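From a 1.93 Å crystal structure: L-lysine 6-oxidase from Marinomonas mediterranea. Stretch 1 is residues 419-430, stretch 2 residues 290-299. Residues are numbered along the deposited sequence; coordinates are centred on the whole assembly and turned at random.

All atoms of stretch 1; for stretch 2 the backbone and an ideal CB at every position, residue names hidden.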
# COMPACT_ATOMS: atom_id res chain seq x y z
N GLY A 419 -10.50 32.73 49.02
CA GLY A 419 -11.38 32.67 50.17
C GLY A 419 -12.74 33.34 49.88
O GLY A 419 -13.60 33.37 50.74
N GLU A 420 -12.93 33.79 48.65
CA GLU A 420 -14.19 34.36 48.16
C GLU A 420 -15.13 33.30 47.69
O GLU A 420 -15.42 33.17 46.53
CB GLU A 420 -13.91 35.33 47.06
CG GLU A 420 -12.96 36.47 47.46
CD GLU A 420 -13.65 37.54 48.36
OE1 GLU A 420 -14.76 37.30 48.92
OE2 GLU A 420 -13.07 38.62 48.52
N PHE A 421 -15.57 32.48 48.61
CA PHE A 421 -16.53 31.48 48.30
C PHE A 421 -17.34 31.07 49.47
O PHE A 421 -16.89 31.16 50.60
CB PHE A 421 -15.91 30.18 47.73
CG PHE A 421 -15.10 29.37 48.72
CD1 PHE A 421 -13.80 29.73 49.07
CD2 PHE A 421 -15.63 28.22 49.25
CE1 PHE A 421 -13.02 28.92 49.91
CE2 PHE A 421 -14.90 27.47 50.15
CZ PHE A 421 -13.60 27.80 50.49
N THR A 422 -18.49 30.51 49.19
CA THR A 422 -19.34 29.95 50.21
C THR A 422 -19.46 28.48 50.14
O THR A 422 -19.10 27.82 49.14
CB THR A 422 -20.77 30.49 49.98
OG1 THR A 422 -21.12 30.26 48.61
CG2 THR A 422 -20.84 31.96 50.25
N ALA A 423 -20.01 27.96 51.20
CA ALA A 423 -20.42 26.60 51.34
C ALA A 423 -21.90 26.60 51.51
O ALA A 423 -22.48 27.51 52.10
CB ALA A 423 -19.72 26.02 52.56
N GLY A 424 -22.55 25.60 50.95
CA GLY A 424 -23.97 25.47 51.03
C GLY A 424 -24.56 25.64 49.63
O GLY A 424 -23.84 25.75 48.65
N PRO A 425 -25.86 25.68 49.53
CA PRO A 425 -26.51 25.81 48.21
C PRO A 425 -26.23 27.16 47.58
O PRO A 425 -26.05 28.19 48.23
CB PRO A 425 -28.01 25.79 48.54
CG PRO A 425 -28.04 26.00 50.05
CD PRO A 425 -26.84 25.37 50.60
N ALA A 426 -26.11 27.25 46.32
CA ALA A 426 -26.07 28.59 45.84
C ALA A 426 -27.23 28.58 44.94
O ALA A 426 -27.65 27.52 44.59
CB ALA A 426 -24.80 28.84 45.11
N ASP A 427 -27.74 29.70 44.50
CA ASP A 427 -28.74 29.50 43.44
C ASP A 427 -28.04 29.16 42.11
O ASP A 427 -26.85 29.46 41.92
CB ASP A 427 -29.77 30.63 43.29
CG ASP A 427 -31.15 30.10 42.73
OD1 ASP A 427 -31.35 28.87 42.54
OD2 ASP A 427 -32.04 30.91 42.49
N ASP A 428 -28.77 28.45 41.25
CA ASP A 428 -28.34 28.16 39.89
C ASP A 428 -28.12 29.46 39.12
O ASP A 428 -28.70 30.51 39.37
CB ASP A 428 -29.37 27.32 39.11
CG ASP A 428 -29.61 25.94 39.72
OD1 ASP A 428 -29.21 25.70 40.88
OD2 ASP A 428 -30.21 25.10 39.02
N TYR A 429 -27.21 29.37 38.20
CA TYR A 429 -27.10 30.37 37.17
C TYR A 429 -28.35 30.36 36.30
O TYR A 429 -29.09 29.37 36.28
CB TYR A 429 -25.89 29.96 36.32
CG TYR A 429 -24.56 30.08 37.05
CD1 TYR A 429 -24.14 31.29 37.53
CD2 TYR A 429 -23.69 28.97 37.20
CE1 TYR A 429 -22.94 31.42 38.18
CE2 TYR A 429 -22.47 29.14 37.83
CZ TYR A 429 -22.09 30.34 38.31
OH TYR A 429 -20.89 30.54 39.07
N PRO A 430 -28.55 31.43 35.56
CA PRO A 430 -29.70 31.51 34.64
C PRO A 430 -29.52 30.70 33.36
O PRO A 430 -29.49 31.25 32.31
CB PRO A 430 -29.82 33.01 34.35
CG PRO A 430 -28.48 33.58 34.64
CD PRO A 430 -27.87 32.73 35.72
N UNK A 290 -14.85 40.91 43.32
CA UNK A 290 -15.69 40.71 44.46
C UNK A 290 -16.72 39.59 44.30
O UNK A 290 -17.45 39.34 45.24
CB UNK A 290 -16.41 42.02 44.78
N UNK A 291 -16.71 38.85 43.18
CA UNK A 291 -17.68 37.79 42.98
C UNK A 291 -17.40 36.65 43.91
O UNK A 291 -16.27 36.16 43.98
CB UNK A 291 -17.67 37.31 41.53
N UNK A 292 -18.38 36.23 44.65
CA UNK A 292 -18.18 35.15 45.62
C UNK A 292 -18.63 33.81 45.03
O UNK A 292 -19.81 33.62 44.68
CB UNK A 292 -18.94 35.44 46.91
N UNK A 293 -17.70 32.87 44.83
CA UNK A 293 -18.04 31.60 44.20
C UNK A 293 -18.76 30.74 45.20
O UNK A 293 -18.83 31.06 46.41
CB UNK A 293 -16.80 30.89 43.67
N UNK A 294 -19.25 29.62 44.76
CA UNK A 294 -19.90 28.69 45.65
C UNK A 294 -19.12 27.36 45.52
O UNK A 294 -18.96 26.85 44.41
CB UNK A 294 -21.38 28.53 45.31
N UNK A 295 -18.76 26.74 46.66
CA UNK A 295 -17.99 25.52 46.56
C UNK A 295 -18.70 24.42 45.80
O UNK A 295 -18.15 23.83 44.85
CB UNK A 295 -17.63 25.02 47.96
N UNK A 296 -19.89 24.08 46.23
CA UNK A 296 -20.59 22.99 45.64
C UNK A 296 -20.90 23.19 44.14
O UNK A 296 -20.82 22.23 43.38
CB UNK A 296 -21.89 22.76 46.42
N UNK A 297 -21.31 24.37 43.74
CA UNK A 297 -21.71 24.62 42.37
C UNK A 297 -20.49 24.79 41.46
O UNK A 297 -20.49 24.33 40.34
CB UNK A 297 -22.60 25.86 42.30
N UNK A 298 -19.46 25.48 41.92
CA UNK A 298 -18.40 25.95 41.03
C UNK A 298 -17.11 25.14 41.13
O UNK A 298 -16.35 25.04 40.16
CB UNK A 298 -18.10 27.42 41.33
N UNK A 299 -16.82 24.58 42.28
CA UNK A 299 -15.51 24.03 42.50
C UNK A 299 -15.55 22.51 42.57
O UNK A 299 -14.79 21.79 41.87
CB UNK A 299 -14.91 24.61 43.78

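Position 290 points its CB away from stretch 1, with nothing of it within 5.5 Å, so this contact leaves the choice open; it is Asp290. Position 291 also points away, and only a long side chain could turn back. Tyr291 does so: its OH comes to 3.3 Å from Tyr429 OH.

Position 292 has extended backbone angles and a sideways CB, 5.2 Å from Thr422 CG2. A beta-branched or other modest apolar residue would suit. Val292 sets CG1 3.9 Å from Thr422 CG2.

At 293 the backbone pairs in parallel with Phe421: its N donates to Glu420 O (2.9 Å) and its O accepts from Thr422 N (2.9 Å). The CB lies on the same sheet face as the Phe421 side chain, where a small apolar group fits easily. Ala293 brings its CB to 4.1 Å from Phe421 CB.

Position 294 pairs with Thr422, and its CB shares that residue's face, 3.7 Å from Thr422 OG1 and tight against Ala426 CB at 3.4 Å. Gly424 O offers an acceptor nearby, while the next residues turn helical. Ser, Thr or Asp could cap, but Asn can also donate to Gly424 O. Asn294 does both. Its ND2 donates to Thr422 OG1 (3.1 Å) and Gly424 O (2.8 Å). Asn294 OD1 accepts from the backbone N of 297 at 2.8 Å, capping the helix.

The N of 295 extends the ladder, donating to Thr422 O (2.7 Å). Its CB sits 4.0 Å from Phe421 CD2, favouring an apolar residue. Phe295 meets that ring through CB, while the end of its side chain leads away.

Position 296 points toward stretch 1, its CB 4.2 Å from Gly424 O; a small or polar residue is plausible. Asp296 keeps OD2 3.8 Å from Gly424 O, without a hydrogen bond.

Position 297 also points toward stretch 1, its CB 4.6 Å from Ala426 CB. Farther out lie a carbonyl, Asp427 O, and the Tyr429 ring, inviting a long, flat donor: Arg above all, with Lys or Gln less complete. Arg297 NH1 donates to Asp427 O (2.7 Å), and its guanidinium stacks on Tyr429, centres 4.0 Å apart, with Ala426 CB over the opposite face.

Position 298 has its CB 4.8 Å from Tyr429 OH, so a short polar side chain would suit, Asp or Asn for instance. Asp298 OD1 accepts from Tyr429 OH (2.8 Å) and forms a salt bridge with Arg297 NE (3.0 Å), so that one carboxylate links Tyr429 and the arginine stacked on it.

Position 299 finds nothing of stretch 1 within 5.5 Å of its CB; it is Ile299.

Stretch 2 290-299: DYVANFDRDI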
# COMPACT_ATOMS: atom_id res chain seq x y z
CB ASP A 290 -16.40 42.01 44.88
CG ASP A 290 -17.12 42.70 43.75
OD1 ASP A 290 -17.06 42.23 42.59
OD2 ASP A 290 -17.70 43.78 44.02
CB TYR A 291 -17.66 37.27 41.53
CG TYR A 291 -18.71 36.18 41.27
CD1 TYR A 291 -20.00 36.53 40.94
CD2 TYR A 291 -18.40 34.78 41.34
CE1 TYR A 291 -20.98 35.56 40.71
CE2 TYR A 291 -19.39 33.81 41.12
CZ TYR A 291 -20.67 34.22 40.77
OH TYR A 291 -21.71 33.35 40.55
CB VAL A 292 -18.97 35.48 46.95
CG1 VAL A 292 -18.88 34.34 47.94
CG2 VAL A 292 -18.43 36.77 47.59
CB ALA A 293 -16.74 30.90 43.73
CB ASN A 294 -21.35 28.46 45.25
CG ASN A 294 -22.02 27.36 46.10
OD1 ASN A 294 -22.32 26.25 45.61
ND2 ASN A 294 -22.27 27.67 47.38
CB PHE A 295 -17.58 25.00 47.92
CG PHE A 295 -16.70 23.77 47.81
CD1 PHE A 295 -15.37 23.88 47.48
CD2 PHE A 295 -17.26 22.49 47.96
CE1 PHE A 295 -14.59 22.77 47.34
CE2 PHE A 295 -16.47 21.37 47.86
CZ PHE A 295 -15.14 21.51 47.54
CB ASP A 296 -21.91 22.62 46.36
CG ASP A 296 -21.71 21.96 47.76
OD1 ASP A 296 -20.71 21.37 48.04
OD2 ASP A 296 -22.61 22.11 48.61
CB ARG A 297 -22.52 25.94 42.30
CG ARG A 297 -23.08 26.36 40.94
CD ARG A 297 -23.81 27.76 40.96
NE ARG A 297 -22.83 28.76 41.27
CZ ARG A 297 -23.07 30.00 41.70
NH1 ARG A 297 -24.31 30.43 41.87
NH2 ARG A 297 -22.03 30.80 41.97
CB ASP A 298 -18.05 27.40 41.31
CG ASP A 298 -19.24 28.37 41.16
OD1 ASP A 298 -20.10 28.17 40.29
OD2 ASP A 298 -19.27 29.35 41.99
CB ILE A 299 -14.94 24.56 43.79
CG1 ILE A 299 -15.01 26.10 43.82
CG2 ILE A 299 -13.51 24.04 44.04
CD1 ILE A 299 -14.32 26.79 42.69
O HOH W 1 -21.70 32.38 47.05
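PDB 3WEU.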